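Local coordinates for protein chitinase (Jonesia denitrificans, PDB 5VG0) that holds a copper ion and, as the lytic polysaccharide monooxygenase domain of a larger chitinase, probably binds chitin and helps break it down, at residues C23-E34 with G45-D53; W59-L70 with Y134-S142. All coordinates share one frame; numbering follows the deposited sequence. Where two conformers were deposited one is given.

Contact 1 (C23-E34 with G45-D53); sequences CGQISYEPQSVE and GNEAFAILD
The F49 ring lies against I26, whose CD1 sits over one face in a CH-pi contact, 3.9 Å from the ring centroid and 15° off the normal. A48 CB, from F49's own segment, covers the opposite face. E29 CD comes up to the edge, 4.2 Å from F49 CZ, as does a water in the ring plane that joins C23 O, I26 N and A48 O. S32 O approaches obliquely, 3.4 Å from F49 CE2, with S32 OG hydrogen-bonded to E29 OE1 at its anti lone pair. With N46 CG anti to the backbone N (chi1 -174°), ND2 donates a hydrogen bond to E34 O at 2.9 Å, the oxygen lying 21° out of the N46 amide plane, while OD1 takes A48 N in an Asx turn. Next to the ring, V33 CG2 also touches F49 CD2 and meets L52 CD1 tip to tip at 3.8 Å. The loops before and after strand 34-36 thus pack together beside the copper site, N46 holding the backbone O of E34, whose side chain touches the bound peroxide. The 23-34 loop sits on helix 10-15 (C23 disulfide-bonded to C14, I26 and V33 on Q11), L52 O accepts from R10 NH1 of that helix, and V33 and E34 lie against strand 131-141.

Contact 2 (W59-L70 with Y134-S142); sequences WPTTEIASTVDL and YNCMDVVVS
I64 is the main bump of this contact. Its side chain settles in the hollow between V139 and V141, two residues on the same face of the sheet: CD1 lies 3.8 Å from V139 CB, and CG1 is 3.8 Å from V141 CG2. The chi1 of 62° puts CG1 between the backbone N and the carbonyl carbon, turned in toward the neighbouring strand. With an alanine here, CG1 and CD1 gone, a gap would probably open over V139 and V141 and take away part of their apolar cover. Where the chain turns after I64, V141 CG1 fills the next dip, against S66 CA at 3.8 Å. V140, on the opposite face from I64, sets CG2 against T61 CB and OG1; T61 and D138 cross at about a right angle, CG2 near CB. At the far end W59 CB backs onto D138 OD2, 3.6 Å away. The short strand 62-64 joins the mixed sheet as a parallel partner of strand 131-141 through backbone bonds: T62 N to D138 O, V140 N to T62 O, I64 N to V140 O at 2.9 Å with a 168° angle at the hydrogen, and S142 N to I64 O. A water links P60 O to D138 OD2, and another joins S66 N to the terminal OXT of S142. D138 is gripped from outside as well, by a salt bridge between R10 NE and OD2 and a bond between OD1 and T119 OG1. Main-chain bonds thus set the register, aliphatic packing fills one face, and the D138 carboxylate ties the strand pair to helix 10-15, its charge probably balanced by R10.

Contact 1 and contact 2 follow in series along the chain, their centres about 20 Å apart, yet they touch. V33 O and Y134 N, 3.0 Å apart, probably form a hydrogen bond, in keeping with the antiparallel pairing of strands 34-36 and 131-141. W59 packs on the 3-10 segment, with CZ2 3.5 Å from I51 O. The disulfide C42-C136 links the chain between the two segments of contact 1 to the strand of contact 2. Contact 1 borders the copper site: measured between nearest atoms, the side chain of E34 is about 3 Å from the bound peroxide and about 5 Å from the copper, and that of S32 about 3 Å from the side chain of H1, a copper ligand. Contact 2 lies away from this site.

Contact 1 (C23-E34 with G45-D53)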
ATOM      1  N   CYS A  23      15.033  -3.831   7.243  1.00 13.90           N
ATOM      2  CA  CYS A  23      13.694  -4.388   7.154  1.00 13.32           C
ATOM      3  C   CYS A  23      13.681  -5.887   6.927  1.00 13.76           C
ATOM      4  O   CYS A  23      12.607  -6.482   6.972  1.00 16.21           O
ATOM      5  CB  CYS A  23      12.915  -3.738   6.013  1.00 12.14           C
ATOM      6  SG  CYS A  23      12.830  -1.959   6.112  1.00 11.70           S
ATOM      7  N   GLY A  24      14.825  -6.507   6.668  1.00 14.41           N
ATOM      8  CA  GLY A  24      14.833  -7.913   6.358  1.00 14.56           C
ATOM      9  C   GLY A  24      14.383  -8.228   4.947  1.00 13.51           C
ATOM     10  O   GLY A  24      14.642  -7.467   4.006  1.00 15.04           O
ATOM     11  N   GLN A  25      13.674  -9.346   4.815  1.00 14.31           N
ATOM     12  CA  GLN A  25      13.417  -9.891   3.489  0.55 14.68           C
ATOM     13  C   GLN A  25      12.586  -8.956   2.620  1.00 13.20           C
ATOM     14  O   GLN A  25      12.765  -8.951   1.397  1.00 13.94           O
ATOM     15  CB  GLN A  25      12.753 -11.260   3.599  0.55 17.80           C
ATOM     16  CG  GLN A  25      12.512 -11.939   2.259  0.55 20.15           C
ATOM     17  CD  GLN A  25      13.775 -12.140   1.440  0.55 22.23           C
ATOM     18  OE1 GLN A  25      14.876 -12.244   1.978  0.55 23.91           O
ATOM     19  NE2 GLN A  25      13.616 -12.205   0.124  0.55 22.86           N
ATOM     20  N   ILE A  26      11.700  -8.154   3.208  1.00 11.63           N
ATOM     21  CA  ILE A  26      10.847  -7.288   2.398  1.00 11.10           C
ATOM     22  C   ILE A  26      11.654  -6.352   1.516  1.00 10.32           C
ATOM     23  O   ILE A  26      11.199  -5.962   0.441  1.00 11.38           O
ATOM     24  CB  ILE A  26       9.845  -6.513   3.280  1.00 11.34           C
ATOM     25  CG1 ILE A  26       8.833  -5.743   2.423  1.00 12.49           C
ATOM     26  CG2 ILE A  26      10.537  -5.548   4.212  1.00 12.39           C
ATOM     27  CD1 ILE A  26       7.938  -6.639   1.597  1.00 14.11           C
ATOM     28  N   SER A  27      12.850  -5.964   1.952  1.00 10.31           N
ATOM     29  CA  SER A  27      13.644  -5.031   1.172  1.00 10.58           C
ATOM     30  C   SER A  27      14.010  -5.585  -0.184  1.00 10.87           C
ATOM     31  O   SER A  27      14.292  -4.808  -1.096  1.00 12.81           O
ATOM     32  CB  SER A  27      14.922  -4.717   1.920  1.00 11.49           C
ATOM     33  OG  SER A  27      14.574  -4.081   3.127  1.00 14.03           O
ATOM     34  N   TYR A  28      14.015  -6.904  -0.335  1.00 10.82           N
ATOM     35  CA  TYR A  28      14.365  -7.552  -1.583  1.00 11.87           C
ATOM     36  C   TYR A  28      13.168  -7.882  -2.449  1.00 12.86           C
ATOM     37  O   TYR A  28      13.357  -8.272  -3.605  1.00 14.43           O
ATOM     38  CB  TYR A  28      15.165  -8.823  -1.295  1.00 13.47           C
ATOM     39  CG  TYR A  28      16.444  -8.516  -0.550  1.00 14.33           C
ATOM     40  CD1 TYR A  28      17.568  -8.073  -1.222  1.00 17.21           C
ATOM     41  CD2 TYR A  28      16.506  -8.606   0.831  1.00 17.75           C
ATOM     42  CE1 TYR A  28      18.731  -7.767  -0.545  1.00 19.76           C
ATOM     43  CE2 TYR A  28      17.660  -8.302   1.511  1.00 20.05           C
ATOM     44  CZ  TYR A  28      18.767  -7.882   0.816  1.00 22.24           C
ATOM     45  OH  TYR A  28      19.939  -7.575   1.479  1.00 26.26           O
ATOM     46  N   GLU A  29      11.947  -7.758  -1.931  1.00 11.92           N
ATOM     47  CA  GLU A  29      10.755  -8.112  -2.697  1.00 12.38           C
ATOM     48  C   GLU A  29       9.562  -7.293  -2.216  1.00 10.90           C
ATOM     49  O   GLU A  29       8.575  -7.826  -1.689  1.00 11.27           O
ATOM     50  CB  GLU A  29      10.482  -9.608  -2.645  1.00 16.25           C
ATOM     51  CG  GLU A  29      10.435 -10.202  -1.286  1.00 19.04           C
ATOM     52  CD  GLU A  29      10.131 -11.686  -1.365  1.00 24.44           C
ATOM     53  OE1 GLU A  29       9.226 -12.082  -2.138  1.00 26.56           O
ATOM     54  OE2 GLU A  29      10.818 -12.462  -0.688  1.00 27.02           O
ATOM     55  N   PRO A  30       9.601  -5.982  -2.434  1.00  9.67           N
ATOM     56  CA  PRO A  30       8.503  -5.125  -1.984  1.00  9.28           C
ATOM     57  C   PRO A  30       7.171  -5.462  -2.612  1.00  8.56           C
ATOM     58  O   PRO A  30       6.143  -5.098  -2.041  1.00  9.10           O
ATOM     59  CB  PRO A  30       8.975  -3.724  -2.388  1.00 10.09           C
ATOM     60  CG  PRO A  30       9.932  -3.957  -3.513  1.00 11.00           C
ATOM     61  CD  PRO A  30      10.638  -5.213  -3.140  1.00 10.38           C
ATOM     62  N   GLN A  31       7.176  -6.146  -3.756  1.00  8.66           N
ATOM     63  CA  GLN A  31       5.982  -6.485  -4.506  1.00  8.73           C
ATOM     64  C   GLN A  31       5.184  -7.622  -3.882  1.00  8.31           C
ATOM     65  O   GLN A  31       4.104  -7.925  -4.387  1.00  9.72           O
ATOM     66  CB  GLN A  31       6.376  -6.876  -5.939  1.00  9.67           C
ATOM     67  CG  GLN A  31       7.166  -8.193  -6.089  1.00 11.58           C
ATOM     68  CD  GLN A  31       8.677  -8.057  -5.949  1.00 13.44           C
ATOM     69  OE1 GLN A  31       9.193  -7.059  -5.463  1.00 13.87           O
ATOM     70  NE2 GLN A  31       9.386  -9.086  -6.376  1.00 16.52           N
ATOM     71  N   SER A  32       5.688  -8.258  -2.818  1.00  8.74           N
ATOM     72  CA  SER A  32       5.210  -9.573  -2.413  1.00  9.25           C
ATOM     73  C   SER A  32       4.343  -9.581  -1.158  1.00  8.76           C
ATOM     74  O   SER A  32       4.174 -10.652  -0.565  1.00 10.45           O
ATOM     75  CB  SER A  32       6.393 -10.511  -2.234  1.00 11.25           C
ATOM     76  OG  SER A  32       7.071 -10.610  -3.472  1.00 13.57           O
ATOM     77  N   VAL A  33       3.768  -8.448  -0.750  1.00  8.37           N
ATOM     78  CA  VAL A  33       3.010  -8.420   0.497  1.00  8.00           C
ATOM     79  C   VAL A  33       1.587  -8.894   0.228  1.00  8.60           C
ATOM     80  O   VAL A  33       0.639  -8.110   0.143  1.00  9.61           O
ATOM     81  CB  VAL A  33       3.071  -7.055   1.192  1.00  8.49           C
ATOM     82  CG1 VAL A  33       2.415  -7.142   2.559  1.00  9.70           C
ATOM     83  CG2 VAL A  33       4.528  -6.593   1.329  1.00  9.25           C
ATOM     84  N   GLU A  34       1.468 -10.203   0.113  1.00 10.18           N
ATOM     85  CA  GLU A  34       0.261 -10.908  -0.270  1.00 10.46           C
ATOM     86  C   GLU A  34      -0.273 -11.645   0.946  1.00 10.24           C
ATOM     87  O   GLU A  34       0.488 -12.300   1.662  1.00 12.59           O
ATOM     88  CB  GLU A  34       0.620 -11.927  -1.358  1.00 13.03           C
ATOM     89  CG  GLU A  34      -0.549 -12.650  -1.954  1.00 15.27           C
ATOM     90  CD  GLU A  34      -0.149 -13.591  -3.044  1.00 20.27           C
ATOM     91  OE1 GLU A  34       0.995 -14.072  -3.034  1.00 23.17           O
ATOM     92  OE2 GLU A  34      -0.980 -13.835  -3.933  1.00 23.46           O
ATOM     93  N   GLY A  45      -1.103  -9.531   7.681  1.00 13.75           N
ATOM     94  CA  GLY A  45      -0.907 -10.743   8.444  1.00 15.84           C
ATOM     95  C   GLY A  45       0.072 -11.725   7.841  1.00 17.54           C
ATOM     96  O   GLY A  45       0.191 -12.847   8.352  1.00 21.30           O
ATOM     97  N   ASN A  46       0.776 -11.350   6.778  1.00 16.30           N
ATOM     98  CA  ASN A  46       1.840 -12.184   6.233  1.00 16.75           C
ATOM     99  C   ASN A  46       3.020 -12.145   7.197  1.00 18.23           C
ATOM    100  O   ASN A  46       3.664 -11.109   7.363  1.00 17.84           O
ATOM    101  CB  ASN A  46       2.225 -11.656   4.856  1.00 16.57           C
ATOM    102  CG  ASN A  46       3.229 -12.540   4.155  1.00 18.30           C
ATOM    103  OD1 ASN A  46       4.131 -13.086   4.783  1.00 20.48           O
ATOM    104  ND2 ASN A  46       3.075 -12.694   2.850  1.00 18.94           N
ATOM    105  N   GLU A  47       3.296 -13.273   7.848  1.00 21.85           N
ATOM    106  CA  GLU A  47       4.245 -13.284   8.955  1.00 24.99           C
ATOM    107  C   GLU A  47       5.666 -12.961   8.507  1.00 22.29           C
ATOM    108  O   GLU A  47       6.468 -12.481   9.315  1.00 23.65           O
ATOM    109  CB  GLU A  47       4.191 -14.636   9.675  1.00 32.41           C
ATOM    110  CG  GLU A  47       2.816 -14.969  10.258  1.00 40.21           C
ATOM    111  CD  GLU A  47       2.711 -16.404  10.771  1.00 46.82           C
ATOM    112  OE1 GLU A  47       1.603 -16.799  11.193  1.00 48.46           O
ATOM    113  OE2 GLU A  47       3.732 -17.131  10.751  1.00 49.45           O
ATOM    114  N   ALA A  48       6.008 -13.223   7.245  1.00 19.80           N
ATOM    115  CA  ALA A  48       7.354 -12.930   6.766  1.00 19.03           C
ATOM    116  C   ALA A  48       7.650 -11.444   6.798  1.00 17.85           C
ATOM    117  O   ALA A  48       8.823 -11.052   6.841  1.00 19.47           O
ATOM    118  CB  ALA A  48       7.520 -13.440   5.337  1.00 20.53           C
ATOM    119  N   PHE A  49       6.608 -10.617   6.783  1.00 15.26           N
ATOM    120  CA  PHE A  49       6.732  -9.174   6.638  1.00 14.09           C
ATOM    121  C   PHE A  49       6.139  -8.429   7.837  1.00 13.68           C
ATOM    122  O   PHE A  49       5.687  -7.286   7.718  1.00 14.00           O
ATOM    123  CB  PHE A  49       6.112  -8.731   5.308  1.00 15.41           C
ATOM    124  CG  PHE A  49       6.631  -9.488   4.108  1.00 15.33           C
ATOM    125  CD1 PHE A  49       7.997  -9.663   3.895  1.00 17.01           C
ATOM    126  CD2 PHE A  49       5.755 -10.035   3.200  1.00 16.35           C
ATOM    127  CE1 PHE A  49       8.454 -10.349   2.784  1.00 17.83           C
ATOM    128  CE2 PHE A  49       6.214 -10.731   2.098  1.00 17.08           C
ATOM    129  CZ  PHE A  49       7.556 -10.885   1.887  1.00 17.47           C
ATOM    130  N   ALA A  50       6.213  -9.041   9.023  1.00 14.67           N
ATOM    131  CA  ALA A  50       5.646  -8.446  10.230  1.00 15.13           C
ATOM    132  C   ALA A  50       6.263  -7.094  10.571  1.00 13.08           C
ATOM    133  O   ALA A  50       5.620  -6.292  11.253  1.00 13.17           O
ATOM    134  CB  ALA A  50       5.809  -9.388  11.423  1.00 17.34           C
ATOM    135  N   ILE A  51       7.490  -6.818  10.129  1.00 12.52           N
ATOM    136  CA  ILE A  51       8.097  -5.522  10.409  1.00 12.04           C
ATOM    137  C   ILE A  51       7.224  -4.382   9.905  1.00 10.82           C
ATOM    138  O   ILE A  51       7.247  -3.283  10.467  1.00 11.14           O
ATOM    139  CB  ILE A  51       9.511  -5.451   9.812  1.00 15.70           C
ATOM    140  CG1 ILE A  51      10.217  -4.167  10.280  1.00 20.98           C
ATOM    141  CG2 ILE A  51       9.453  -5.508   8.289  1.00 17.72           C
ATOM    142  CD1 ILE A  51      11.664  -4.286  10.508  1.00 23.41           C
ATOM    143  N   LEU A  52       6.455  -4.610   8.831  1.00  9.59           N
ATOM    144  CA  LEU A  52       5.632  -3.547   8.270  1.00  9.09           C
ATOM    145  C   LEU A  52       4.547  -3.087   9.225  1.00  9.28           C
ATOM    146  O   LEU A  52       3.987  -2.008   9.019  1.00 10.63           O
ATOM    147  CB  LEU A  52       4.992  -4.004   6.963  1.00  9.27           C
ATOM    148  CG  LEU A  52       5.970  -4.390   5.851  1.00  9.71           C
ATOM    149  CD1 LEU A  52       5.207  -4.942   4.666  1.00 11.22           C
ATOM    150  CD2 LEU A  52       6.843  -3.201   5.438  1.00 12.67           C
ATOM    151  N   ASP A  53       4.214  -3.890  10.234  1.00  9.80           N
ATOM    152  CA  ASP A  53       3.217  -3.531  11.232  1.00 11.33           C
ATOM    153  C   ASP A  53       3.808  -2.840  12.450  1.00 12.24           C
ATOM    154  O   ASP A  53       3.048  -2.438  13.330  1.00 14.86           O
ATOM    155  CB  ASP A  53       2.484  -4.784  11.733  1.00 12.89           C
ATOM    156  CG  ASP A  53       1.748  -5.534  10.643  1.00 15.24           C
ATOM    157  OD1 ASP A  53       1.155  -4.895   9.769  1.00 15.73           O
ATOM    158  OD2 ASP A  53       1.723  -6.792  10.695  1.00 18.17           O
TER
HETATM  159  O   HOH W   1      10.732  -8.485   6.088  1.00 18.90           O

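Contact 2 (W59-L70 with Y134-S142)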
ATOM      1  N   TRP A  59       9.496   5.197  10.895  1.00 11.54           N
ATOM      2  CA  TRP A  59       9.097   5.180   9.501  1.00 11.21           C
ATOM      3  C   TRP A  59       9.110   6.602   8.956  1.00 12.12           C
ATOM      4  O   TRP A  59       8.495   7.490   9.550  1.00 14.19           O
ATOM      5  CB  TRP A  59       7.677   4.601   9.345  1.00 11.06           C
ATOM      6  CG  TRP A  59       7.642   3.133   9.624  1.00 10.62           C
ATOM      7  CD1 TRP A  59       7.175   2.516  10.742  1.00 11.54           C
ATOM      8  CD2 TRP A  59       8.117   2.091   8.763  1.00  9.42           C
ATOM      9  NE1 TRP A  59       7.322   1.159  10.628  1.00 12.15           N
ATOM     10  CE2 TRP A  59       7.908   0.870   9.427  1.00 10.83           C
ATOM     11  CE3 TRP A  59       8.697   2.073   7.491  1.00 10.24           C
ATOM     12  CZ2 TRP A  59       8.260  -0.351   8.868  1.00 12.09           C
ATOM     13  CZ3 TRP A  59       9.048   0.848   6.932  1.00 10.94           C
ATOM     14  CH2 TRP A  59       8.834  -0.336   7.621  1.00 12.16           C
ATOM     15  N   PRO A  60       9.735   6.849   7.815  1.00 12.24           N
ATOM     16  CA  PRO A  60       9.657   8.181   7.214  1.00 13.55           C
ATOM     17  C   PRO A  60       8.253   8.504   6.748  1.00 12.54           C
ATOM     18  O   PRO A  60       7.497   7.633   6.341  1.00 13.71           O
ATOM     19  CB  PRO A  60      10.619   8.078   6.020  1.00 16.06           C
ATOM     20  CG  PRO A  60      11.506   6.939   6.320  1.00 15.85           C
ATOM     21  CD  PRO A  60      10.671   5.975   7.088  1.00 13.18           C
ATOM     22  N   THR A  61       7.916   9.778   6.789  1.00 12.51           N
ATOM     23  CA  THR A  61       6.628  10.241   6.303  1.00 12.92           C
ATOM     24  C   THR A  61       6.822  11.114   5.075  1.00 13.13           C
ATOM     25  O   THR A  61       7.872  11.746   4.900  1.00 17.93           O
ATOM     26  CB  THR A  61       5.873  11.038   7.375  1.00 17.02           C
ATOM     27  OG1 THR A  61       6.629  12.183   7.757  1.00 19.38           O
ATOM     28  CG2 THR A  61       5.592  10.183   8.602  1.00 18.55           C
ATOM     29  N   THR A  62       5.800  11.150   4.229  1.00 10.78           N
ATOM     30  CA  THR A  62       5.793  11.995   3.048  1.00 10.51           C
ATOM     31  C   THR A  62       4.756  13.090   3.223  1.00 10.04           C
ATOM     32  O   THR A  62       3.612  12.819   3.590  1.00 10.49           O
ATOM     33  CB  THR A  62       5.463  11.158   1.818  1.00 12.40           C
ATOM     34  OG1 THR A  62       6.388  10.079   1.723  1.00 14.70           O
ATOM     35  CG2 THR A  62       5.530  11.986   0.545  1.00 13.10           C
ATOM     36  N   GLU A  63       5.150  14.321   2.934  1.00 10.73           N
ATOM     37  CA  GLU A  63       4.231  15.450   2.980  1.00 11.48           C
ATOM     38  C   GLU A  63       3.433  15.493   1.686  1.00 11.41           C
ATOM     39  O   GLU A  63       4.005  15.491   0.586  1.00 14.03           O
ATOM     40  CB  GLU A  63       5.006  16.755   3.132  1.00 16.77           C
ATOM     41  CG  GLU A  63       5.738  16.874   4.467  1.00 25.95           C
ATOM     42  CD  GLU A  63       6.634  18.095   4.571  1.00 34.99           C
ATOM     43  OE1 GLU A  63       6.564  18.983   3.694  1.00 38.25           O
ATOM     44  OE2 GLU A  63       7.412  18.162   5.545  1.00 37.77           O
ATOM     45  N   ILE A  64       2.112  15.538   1.809  1.00 10.32           N
ATOM     46  CA  ILE A  64       1.221  15.542   0.657  1.00 10.49           C
ATOM     47  C   ILE A  64       0.103  16.545   0.904  1.00 10.49           C
ATOM     48  O   ILE A  64      -0.090  17.039   2.012  1.00 11.97           O
ATOM     49  CB  ILE A  64       0.622  14.143   0.358  1.00 10.97           C
ATOM     50  CG1 ILE A  64      -0.225  13.645   1.528  1.00 10.96           C
ATOM     51  CG2 ILE A  64       1.717  13.144   0.011  1.00 12.67           C
ATOM     52  CD1 ILE A  64      -1.084  12.461   1.175  1.00 12.49           C
ATOM     53  N   ALA A  65      -0.648  16.821  -0.150  1.00 10.76           N
ATOM     54  CA  ALA A  65      -1.848  17.635  -0.097  1.00 10.55           C
ATOM     55  C   ALA A  65      -3.075  16.747   0.140  1.00  9.68           C
ATOM     56  O   ALA A  65      -2.990  15.520   0.139  1.00 11.63           O
ATOM     57  CB  ALA A  65      -1.976  18.405  -1.401  1.00 12.43           C
ATOM     58  N   SER A  66      -4.244  17.372   0.317  1.00  9.39           N
ATOM     59  CA  SER A  66      -5.467  16.627   0.609  1.00  9.25           C
ATOM     60  C   SER A  66      -6.021  15.908  -0.605  1.00  8.77           C
ATOM     61  O   SER A  66      -6.841  15.001  -0.452  1.00 10.09           O
ATOM     62  CB  SER A  66      -6.534  17.529   1.211  1.00 10.04           C
ATOM     63  OG  SER A  66      -6.893  18.557   0.313  1.00 10.35           O
ATOM     64  N   THR A  67      -5.607  16.312  -1.801  1.00  9.15           N
ATOM     65  CA  THR A  67      -5.824  15.565  -3.034  1.00  9.94           C
ATOM     66  C   THR A  67      -4.445  15.188  -3.555  1.00 10.22           C
ATOM     67  O   THR A  67      -3.555  16.044  -3.652  1.00 12.42           O
ATOM     68  CB  THR A  67      -6.590  16.413  -4.054  1.00 11.14           C
ATOM     69  OG1 THR A  67      -7.937  16.545  -3.612  1.00 12.30           O
ATOM     70  CG2 THR A  67      -6.602  15.769  -5.420  1.00 12.69           C
ATOM     71  N   VAL A  68      -4.252  13.908  -3.851  1.00  9.79           N
ATOM     72  CA  VAL A  68      -2.935  13.388  -4.196  1.00 10.32           C
ATOM     73  C   VAL A  68      -3.093  12.277  -5.217  1.00  9.70           C
ATOM     74  O   VAL A  68      -4.046  11.499  -5.158  1.00 10.97           O
ATOM     75  CB  VAL A  68      -2.212  12.887  -2.922  1.00 12.92           C
ATOM     76  CG1 VAL A  68      -2.939  11.710  -2.290  1.00 15.07           C
ATOM     77  CG2 VAL A  68      -0.756  12.534  -3.221  1.00 14.94           C
ATOM     78  N   ASP A  69      -2.135  12.197  -6.136  1.00 10.93           N
ATOM     79  CA  ASP A  69      -2.050  11.089  -7.072  1.00 11.28           C
ATOM     80  C   ASP A  69      -1.150  10.026  -6.460  1.00 11.26           C
ATOM     81  O   ASP A  69      -0.020  10.311  -6.054  1.00 15.31           O
ATOM     82  CB  ASP A  69      -1.464  11.544  -8.408  1.00 14.63           C
ATOM     83  CG  ASP A  69      -2.412  12.403  -9.212  1.00 19.34           C
ATOM     84  OD1 ASP A  69      -3.600  12.499  -8.871  1.00 18.46           O
ATOM     85  OD2 ASP A  69      -1.950  12.977 -10.219  1.00 25.34           O
ATOM     86  N   LEU A  70      -1.643   8.802  -6.429  1.00 10.29           N
ATOM     87  CA  LEU A  70      -0.941   7.658  -5.876  1.00 10.42           C
ATOM     88  C   LEU A  70      -0.652   6.680  -7.006  1.00  9.87           C
ATOM     89  O   LEU A  70      -1.550   6.342  -7.777  1.00 11.21           O
ATOM     90  CB  LEU A  70      -1.854   7.055  -4.829  1.00 12.49           C
ATOM     91  CG  LEU A  70      -1.332   5.875  -4.073  1.00 14.23           C
ATOM     92  CD1 LEU A  70      -1.957   5.906  -2.686  1.00 16.69           C
ATOM     93  CD2 LEU A  70      -1.674   4.602  -4.786  1.00 14.74           C
ATOM     94  N   TYR A 134      -1.114  -5.624   0.287  1.00  7.05           N
ATOM     95  CA  TYR A 134      -1.289  -4.667   1.371  1.00  7.03           C
ATOM     96  C   TYR A 134      -0.137  -3.671   1.369  1.00  6.79           C
ATOM     97  O   TYR A 134       1.022  -4.062   1.479  1.00  8.22           O
ATOM     98  CB  TYR A 134      -1.351  -5.411   2.699  1.00  7.90           C
ATOM     99  CG  TYR A 134      -2.597  -6.259   2.844  1.00  7.80           C
ATOM    100  CD1 TYR A 134      -2.671  -7.547   2.313  1.00  8.48           C
ATOM    101  CD2 TYR A 134      -3.722  -5.756   3.485  1.00  8.65           C
ATOM    102  CE1 TYR A 134      -3.839  -8.302   2.434  1.00  8.36           C
ATOM    103  CE2 TYR A 134      -4.870  -6.510   3.615  1.00  9.15           C
ATOM    104  CZ  TYR A 134      -4.930  -7.774   3.085  1.00  8.70           C
ATOM    105  OH  TYR A 134      -6.104  -8.476   3.242  1.00 10.05           O
ATOM    106  N   ASN A 135      -0.467  -2.381   1.297  1.00  6.97           N
ATOM    107  CA  ASN A 135       0.526  -1.314   1.248  1.00  7.15           C
ATOM    108  C   ASN A 135       0.124  -0.175   2.174  1.00  7.46           C
ATOM    109  O   ASN A 135      -0.895   0.480   1.931  1.00  9.08           O
ATOM    110  CB  ASN A 135       0.662  -0.717  -0.159  1.00  9.16           C
ATOM    111  CG  ASN A 135       1.481  -1.586  -1.126  1.00 10.78           C
ATOM    112  OD1 ASN A 135       2.572  -1.207  -1.502  1.00 12.18           O
ATOM    113  ND2 ASN A 135       0.966  -2.738  -1.495  1.00 13.26           N
ATOM    114  N   CYS A 136       0.934   0.101   3.191  1.00  6.93           N
ATOM    115  CA  CYS A 136       0.742   1.271   4.038  1.00  6.96           C
ATOM    116  C   CYS A 136       1.645   2.413   3.610  1.00  6.74           C
ATOM    117  O   CYS A 136       2.826   2.207   3.335  1.00  7.85           O
ATOM    118  CB  CYS A 136       1.054   0.926   5.484  1.00  8.32           C
ATOM    119  SG  CYS A 136      -0.315   0.103   6.263  1.00  9.50           S
ATOM    120  N   MET A 137       1.097   3.620   3.646  1.00  6.89           N
ATOM    121  CA  MET A 137       1.816   4.853   3.339  0.77  7.17           C
ATOM    122  C   MET A 137       1.625   5.803   4.514  1.00  8.00           C
ATOM    123  O   MET A 137       0.492   6.151   4.859  1.00  9.67           O
ATOM    124  CB  MET A 137       1.276   5.532   2.075  0.77  7.90           C
ATOM    125  CG  MET A 137       1.613   4.877   0.744  0.77  8.86           C
ATOM    126  SD  MET A 137       0.984   3.214   0.436  0.77  8.76           S
ATOM    127  CE  MET A 137      -0.768   3.537   0.459  0.77 10.84           C
ATOM    128  N   ASP A 138       2.716   6.232   5.107  1.00  7.31           N
ATOM    129  CA  ASP A 138       2.695   7.206   6.195  1.00  8.01           C
ATOM    130  C   ASP A 138       2.826   8.596   5.602  1.00  7.74           C
ATOM    131  O   ASP A 138       3.810   8.889   4.920  1.00  9.21           O
ATOM    132  CB  ASP A 138       3.822   6.917   7.178  1.00  8.66           C
ATOM    133  CG  ASP A 138       3.673   5.553   7.792  1.00 10.17           C
ATOM    134  OD1 ASP A 138       2.668   5.335   8.498  1.00 13.90           O
ATOM    135  OD2 ASP A 138       4.545   4.700   7.558  1.00 11.21           O
ATOM    136  N   VAL A 139       1.832   9.442   5.864  1.00  8.28           N
ATOM    137  CA  VAL A 139       1.747  10.737   5.218  1.00  8.85           C
ATOM    138  C   VAL A 139       1.445  11.811   6.244  1.00  8.90           C
ATOM    139  O   VAL A 139       0.909  11.555   7.321  1.00 10.12           O
ATOM    140  CB  VAL A 139       0.681  10.752   4.095  1.00  9.64           C
ATOM    141  CG1 VAL A 139       1.061   9.773   3.003  1.00 11.42           C
ATOM    142  CG2 VAL A 139      -0.728  10.463   4.635  1.00 11.46           C
ATOM    143  N   VAL A 140       1.810  13.035   5.894  1.00  8.99           N
ATOM    144  CA  VAL A 140       1.392  14.222   6.620  1.00  9.91           C
ATOM    145  C   VAL A 140       0.689  15.103   5.604  1.00  9.93           C
ATOM    146  O   VAL A 140       1.299  15.529   4.619  1.00 11.43           O
ATOM    147  CB  VAL A 140       2.567  14.972   7.273  1.00 13.28           C
ATOM    148  CG1 VAL A 140       2.038  16.176   8.043  1.00 16.08           C
ATOM    149  CG2 VAL A 140       3.358  14.052   8.175  1.00 16.82           C
ATOM    150  N   VAL A 141      -0.592  15.351   5.830  1.00  9.99           N
ATOM    151  CA  VAL A 141      -1.439  16.076   4.897  1.00 10.98           C
ATOM    152  C   VAL A 141      -1.548  17.519   5.367  1.00 11.49           C
ATOM    153  O   VAL A 141      -1.836  17.778   6.537  1.00 12.42           O
ATOM    154  CB  VAL A 141      -2.826  15.418   4.835  1.00 11.29           C
ATOM    155  CG1 VAL A 141      -3.769  16.237   3.948  1.00 13.37           C
ATOM    156  CG2 VAL A 141      -2.727  13.960   4.362  1.00 13.12           C
ATOM    157  N   SER A 142      -1.354  18.460   4.451  1.00 13.50           N
ATOM    158  CA  SER A 142      -1.606  19.860   4.764  1.00 15.53           C
ATOM    159  C   SER A 142      -2.255  20.556   3.589  1.00 17.01           C
ATOM    160  O   SER A 142      -2.839  21.619   3.760  1.00 19.42           O
ATOM    161  CB  SER A 142      -0.321  20.582   5.156  1.00 20.08           C
ATOM    162  OG  SER A 142       0.595  20.589   4.083  1.00 25.06           O
ATOM    163  OXT SER A 142      -2.188  20.041   2.479  0.78 16.12           O
TER
HETATM  164  O   HOH W   2       6.768   4.986   6.081  1.00 11.10           O
HETATM  165  O   HOH W   3       6.873   8.245   3.564  1.00 54.81           O
HETATM  166  O   HOH W   4      -3.820  20.447   0.465  1.00 15.40           O